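Local coordinates for uncharacterized conserved protein (Staphylococcus epidermidis, PDB 3FRM) that is of unknown function but probably belongs to the GNAT superfamily of acyl-CoA-dependent acetyltransferases, at residues A[70-81]-A[244-254]. Residues are numbered along the deposited sequence; the frame is centred on the assembly and turned at random.
Sequences YHLSFSFPANEK and GFKYHILKENI. With SO4 (sulfate ion), chain J.
Phe74 and Ile249 face each other as a hydrogen-bonded pair of two antiparallel strands, 72-75 and 244-251. Ile249 N gives a 2.8 Å bond to Phe74 O. Ile249 CG1 lies between its backbone N and carbonyl carbon (chi1 58°), which brings CD1 3.8 Å from Phe74 CD2. Phe76 lies on the same face, with CE2 4.1 Å from Ile249 CG1. Trp53 of helix 50-66 and Ile90 of helix 84-92 also touch Ile249, so this face is tightly packed. Ser73 and Ser75 lie on the other face with His248 and Leu250; Ser73 OG bonds to Thr41.

Beyond Phe76 the pairing opens. Water 2 enters here, accepting from Tyr247 N and donating to the carbonyls of Pro77 and Glu80. Lys246 runs extended past Phe76 O, which its NZ reaches through water 1. The type II turn Pro77-Glu80 brings Asn79 against Phe245. Asn79 N bonds to Phe245 O at 2.8 Å, and Phe245 N bonds back to Asn79 OD1 at 3.1 Å, from above the amide plane. Asn79 CA sits over one face of the Phe245 ring, 3.8 Å from its centroid (CH-pi). Lys81 bends across Tyr247, which is buried and whose OH bonds to His201 of the second subunit. Lys81 NZ donates a 2.7 Å hydrogen bond to O2 of a sulfate, probably from the crystallisation liquor, that Arg237 of the second subunit also binds. Asn79 and Ile254 are exposed to solvent; Ile254 CD1 meets Leu72 CD2 at 3.7 Å. This antiparallel pairing in a mixed sheet joins the DUF5613 region to the chain's last strand, consistent with two GNAT-like units.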
loop_
_atom_site.group_PDB
_atom_site.type_symbol
_atom_site.label_atom_id
_atom_site.label_comp_id
_atom_site.label_asym_id
_atom_site.label_seq_id
_atom_site.Cartn_x
_atom_site.Cartn_y
_atom_site.Cartn_z
ATOM N N TYR A 70 -22.704 16.584 -3.718
ATOM C CA TYR A 70 -22.801 16.197 -5.136
ATOM C C TYR A 70 -22.157 14.863 -5.460
ATOM O O TYR A 70 -22.056 14.505 -6.642
ATOM C CB TYR A 70 -22.262 17.292 -6.071
ATOM C CG TYR A 70 -22.912 18.638 -5.816
ATOM C CD1 TYR A 70 -24.267 18.847 -6.106
ATOM C CD2 TYR A 70 -22.165 19.700 -5.282
ATOM C CE1 TYR A 70 -24.871 20.052 -5.872
ATOM C CE2 TYR A 70 -22.742 20.921 -5.046
ATOM C CZ TYR A 70 -24.097 21.088 -5.345
ATOM O OH TYR A 70 -24.662 22.286 -5.080
ATOM N N HIS A 71 -21.786 14.107 -4.426
ATOM C CA HIS A 71 -21.121 12.851 -4.623
ATOM C C HIS A 71 -22.017 11.721 -4.118
ATOM O O HIS A 71 -23.080 11.964 -3.553
ATOM C CB HIS A 71 -19.855 12.894 -3.807
ATOM C CG HIS A 71 -20.116 12.881 -2.343
ATOM N ND1 HIS A 71 -20.420 14.029 -1.638
ATOM C CD2 HIS A 71 -20.184 11.850 -1.458
ATOM C CE1 HIS A 71 -20.622 13.706 -0.366
ATOM N NE2 HIS A 71 -20.482 12.391 -0.226
ATOM N N LEU A 72 -21.541 10.471 -4.246
ATOM C CA LEU A 72 -22.232 9.331 -3.718
ATOM C C LEU A 72 -21.195 8.395 -3.087
ATOM O O LEU A 72 -20.115 8.218 -3.640
ATOM C CB LEU A 72 -22.962 8.579 -4.840
ATOM C CG LEU A 72 -24.110 9.144 -5.631
ATOM C CD1 LEU A 72 -24.784 7.970 -6.397
ATOM C CD2 LEU A 72 -25.108 9.793 -4.702
ATOM N N SER A 73 -21.521 7.771 -1.958
ATOM C CA SER A 73 -20.578 6.878 -1.371
ATOM C C SER A 73 -21.139 5.842 -0.371
ATOM O O SER A 73 -22.065 6.123 0.351
ATOM C CB SER A 73 -19.443 7.697 -0.776
ATOM O OG SER A 73 -19.841 8.325 0.391
ATOM N N PHE A 74 -20.530 4.661 -0.341
ATOM C CA PHE A 74 -20.959 3.582 0.494
ATOM C C PHE A 74 -19.752 2.809 0.942
ATOM O O PHE A 74 -18.769 2.704 0.208
ATOM C CB PHE A 74 -21.873 2.628 -0.307
ATOM C CG PHE A 74 -23.037 3.339 -1.032
ATOM C CD1 PHE A 74 -24.307 3.347 -0.492
ATOM C CD2 PHE A 74 -22.831 4.012 -2.231
ATOM C CE1 PHE A 74 -25.383 4.003 -1.160
ATOM C CE2 PHE A 74 -23.894 4.689 -2.881
ATOM C CZ PHE A 74 -25.160 4.664 -2.353
ATOM N N SER A 75 -19.833 2.290 2.169
ATOM C CA SER A 75 -18.948 1.266 2.690
ATOM C C SER A 75 -19.767 0.028 2.800
ATOM O O SER A 75 -20.934 0.134 3.137
ATOM C CB SER A 75 -18.557 1.567 4.110
ATOM O OG SER A 75 -17.847 2.718 4.084
ATOM N N PHE A 76 -19.117 -1.125 2.649
ATOM C CA PHE A 76 -19.789 -2.387 2.752
ATOM C C PHE A 76 -19.407 -3.093 4.062
ATOM O O PHE A 76 -18.638 -2.571 4.864
ATOM C CB PHE A 76 -19.542 -3.223 1.474
ATOM C CG PHE A 76 -20.217 -2.665 0.255
ATOM C CD1 PHE A 76 -21.509 -2.979 -0.030
ATOM C CD2 PHE A 76 -19.557 -1.790 -0.587
ATOM C CE1 PHE A 76 -22.157 -2.421 -1.166
ATOM C CE2 PHE A 76 -20.164 -1.239 -1.687
ATOM C CZ PHE A 76 -21.481 -1.554 -1.986
ATOM N N PRO A 77 -19.981 -4.267 4.321
ATOM C CA PRO A 77 -19.757 -4.829 5.665
ATOM C C PRO A 77 -18.304 -5.252 5.896
ATOM O O PRO A 77 -17.614 -5.689 4.984
ATOM C CB PRO A 77 -20.655 -6.045 5.677
ATOM C CG PRO A 77 -21.777 -5.642 4.589
ATOM C CD PRO A 77 -21.012 -4.980 3.538
ATOM N N ALA A 78 -17.837 -5.087 7.106
ATOM C CA ALA A 78 -16.532 -5.651 7.514
ATOM C C ALA A 78 -16.260 -7.063 7.007
ATOM O O ALA A 78 -17.067 -7.967 7.184
ATOM C CB ALA A 78 -16.405 -5.610 9.001
ATOM N N ASN A 79 -15.133 -7.212 6.320
ATOM C CA ASN A 79 -14.687 -8.511 5.901
ATOM C C ASN A 79 -15.653 -9.234 4.958
ATOM O O ASN A 79 -15.651 -10.438 4.884
ATOM C CB ASN A 79 -14.408 -9.368 7.127
ATOM C CG ASN A 79 -13.509 -8.655 8.077
ATOM O OD1 ASN A 79 -12.408 -8.314 7.721
ATOM N ND2 ASN A 79 -13.999 -8.338 9.247
ATOM N N GLU A 80 -16.452 -8.490 4.224
ATOM C CA GLU A 80 -17.287 -9.115 3.199
ATOM C C GLU A 80 -16.899 -8.681 1.780
ATOM O O GLU A 80 -16.794 -7.498 1.538
ATOM C CB GLU A 80 -18.752 -8.802 3.492
ATOM C CG GLU A 80 -19.287 -9.674 4.667
ATOM C CD GLU A 80 -20.738 -9.395 5.018
ATOM O OE1 GLU A 80 -21.599 -9.306 4.113
ATOM O OE2 GLU A 80 -21.032 -9.263 6.225
ATOM N N LYS A 81 -16.648 -9.665 0.912
ATOM C CA LYS A 81 -16.486 -9.566 -0.538
ATOM C C LYS A 81 -17.835 -9.310 -1.169
ATOM O O LYS A 81 -18.797 -9.877 -0.724
ATOM C CB LYS A 81 -15.985 -10.919 -1.110
ATOM C CG LYS A 81 -14.561 -11.370 -0.658
ATOM C CD LYS A 81 -13.491 -10.272 -0.983
ATOM C CE LYS A 81 -13.129 -10.186 -2.468
ATOM N NZ LYS A 81 -12.592 -11.488 -2.998
ATOM N N GLY A 244 -8.568 -6.658 9.284
ATOM C CA GLY A 244 -9.790 -6.819 8.538
ATOM C C GLY A 244 -9.945 -5.690 7.533
ATOM O O GLY A 244 -9.187 -4.737 7.568
ATOM N N PHE A 245 -10.908 -5.830 6.633
ATOM C CA PHE A 245 -11.072 -4.834 5.568
ATOM C C PHE A 245 -12.507 -4.413 5.385
ATOM O O PHE A 245 -13.399 -5.070 5.879
ATOM C CB PHE A 245 -10.557 -5.416 4.239
ATOM C CG PHE A 245 -11.308 -6.641 3.780
ATOM C CD1 PHE A 245 -12.374 -6.525 2.855
ATOM C CD2 PHE A 245 -10.967 -7.898 4.285
ATOM C CE1 PHE A 245 -13.091 -7.659 2.441
ATOM C CE2 PHE A 245 -11.655 -9.049 3.871
ATOM C CZ PHE A 245 -12.730 -8.929 2.931
ATOM N N LYS A 246 -12.716 -3.311 4.677
ATOM C CA LYS A 246 -14.042 -2.960 4.119
ATOM C C LYS A 246 -13.849 -2.505 2.699
ATOM O O LYS A 246 -12.955 -1.676 2.436
ATOM C CB LYS A 246 -14.612 -1.746 4.857
ATOM C CG LYS A 246 -15.293 -2.033 6.165
ATOM C CD LYS A 246 -16.270 -0.878 6.558
ATOM C CE LYS A 246 -16.945 -1.325 7.861
ATOM N NZ LYS A 246 -17.987 -0.458 8.462
ATOM N N TYR A 247 -14.706 -2.971 1.795
ATOM C CA TYR A 247 -14.880 -2.350 0.489
ATOM C C TYR A 247 -15.623 -1.011 0.633
ATOM O O TYR A 247 -16.477 -0.865 1.494
ATOM C CB TYR A 247 -15.638 -3.279 -0.502
ATOM C CG TYR A 247 -14.676 -4.230 -1.084
ATOM C CD1 TYR A 247 -13.900 -3.893 -2.182
ATOM C CD2 TYR A 247 -14.442 -5.450 -0.451
ATOM C CE1 TYR A 247 -12.903 -4.760 -2.655
ATOM C CE2 TYR A 247 -13.492 -6.317 -0.909
ATOM C CZ TYR A 247 -12.716 -6.000 -2.002
ATOM O OH TYR A 247 -11.745 -6.935 -2.385
ATOM N N HIS A 248 -15.325 -0.064 -0.240
ATOM C CA HIS A 248 -15.933 1.236 -0.192
ATOM C C HIS A 248 -15.878 1.857 -1.606
ATOM O O HIS A 248 -14.947 1.654 -2.391
ATOM C CB HIS A 248 -15.304 2.142 0.898
ATOM C CG HIS A 248 -14.143 2.941 0.415
ATOM N ND1 HIS A 248 -12.842 2.485 0.493
ATOM C CD2 HIS A 248 -14.086 4.141 -0.213
ATOM C CE1 HIS A 248 -12.032 3.374 -0.056
ATOM N NE2 HIS A 248 -12.759 4.392 -0.479
ATOM N N ILE A 249 -16.932 2.546 -1.953
ATOM C CA ILE A 249 -16.993 3.088 -3.288
ATOM C C ILE A 249 -17.331 4.543 -3.213
ATOM O O ILE A 249 -18.014 4.948 -2.284
ATOM C CB ILE A 249 -18.035 2.318 -4.121
ATOM C CG1 ILE A 249 -19.412 2.380 -3.491
ATOM C CG2 ILE A 249 -17.624 0.833 -4.209
ATOM C CD1 ILE A 249 -20.502 1.970 -4.491
ATOM N N LEU A 250 -16.914 5.296 -4.234
ATOM C CA LEU A 250 -17.054 6.743 -4.300
ATOM C C LEU A 250 -17.254 7.164 -5.740
ATOM O O LEU A 250 -16.519 6.715 -6.627
ATOM C CB LEU A 250 -15.768 7.430 -3.750
ATOM C CG LEU A 250 -15.648 8.981 -3.830
ATOM C CD1 LEU A 250 -16.820 9.657 -3.103
ATOM C CD2 LEU A 250 -14.327 9.439 -3.169
ATOM N N LYS A 251 -18.269 7.996 -5.966
ATOM C CA LYS A 251 -18.470 8.708 -7.219
ATOM C C LYS A 251 -18.472 10.179 -6.863
ATOM O O LYS A 251 -19.341 10.639 -6.149
ATOM C CB LYS A 251 -19.797 8.364 -7.870
ATOM C CG LYS A 251 -19.924 8.906 -9.284
ATOM C CD LYS A 251 -21.231 8.421 -9.903
ATOM C CE LYS A 251 -21.410 8.909 -11.333
ATOM N NZ LYS A 251 -22.463 8.094 -12.028
ATOM N N GLU A 252 -17.486 10.911 -7.356
ATOM C CA GLU A 252 -17.283 12.289 -6.947
ATOM C C GLU A 252 -18.360 13.223 -7.484
ATOM O O GLU A 252 -18.586 14.280 -6.896
ATOM C CB GLU A 252 -15.898 12.738 -7.350
ATOM C CG GLU A 252 -14.790 12.005 -6.567
ATOM C CD GLU A 252 -13.354 12.367 -7.011
ATOM O OE1 GLU A 252 -12.456 11.504 -6.823
ATOM O OE2 GLU A 252 -13.109 13.496 -7.522
ATOM N N ASN A 253 -19.060 12.819 -8.544
ATOM C CA ASN A 253 -20.142 13.650 -9.103
ATOM C C ASN A 253 -21.393 12.912 -9.540
ATOM O O ASN A 253 -21.351 12.118 -10.493
ATOM C CB ASN A 253 -19.637 14.487 -10.278
ATOM C CG ASN A 253 -18.516 15.422 -9.870
ATOM O OD1 ASN A 253 -18.718 16.474 -9.218
ATOM N ND2 ASN A 253 -17.313 15.024 -10.205
ATOM N N ILE A 254 -22.526 13.212 -8.893
ATOM C CA ILE A 254 -23.807 12.629 -9.305
ATOM C C ILE A 254 -24.122 12.917 -10.781
ATOM O O ILE A 254 -23.980 14.063 -11.302
ATOM C CB ILE A 254 -24.968 13.088 -8.421
ATOM C CG1 ILE A 254 -24.662 12.775 -6.959
ATOM C CG2 ILE A 254 -26.294 12.469 -8.919
ATOM C CD1 ILE A 254 -25.736 13.185 -5.990
ATOM O OXT ILE A 254 -24.549 11.962 -11.483
HETATM S S SO4 J . -9.790 -11.546 -5.399
HETATM O O1 SO4 J . -8.978 -10.795 -4.456
HETATM O O2 SO4 J . -11.179 -11.103 -5.305
HETATM O O3 SO4 J . -9.306 -11.303 -6.763
HETATM O O4 SO4 J . -9.652 -12.990 -5.234
HETATM O O HOH W 1 -19.647 -0.710 6.361
HETATM O O HOH W 2 -16.732 -4.942 2.550
#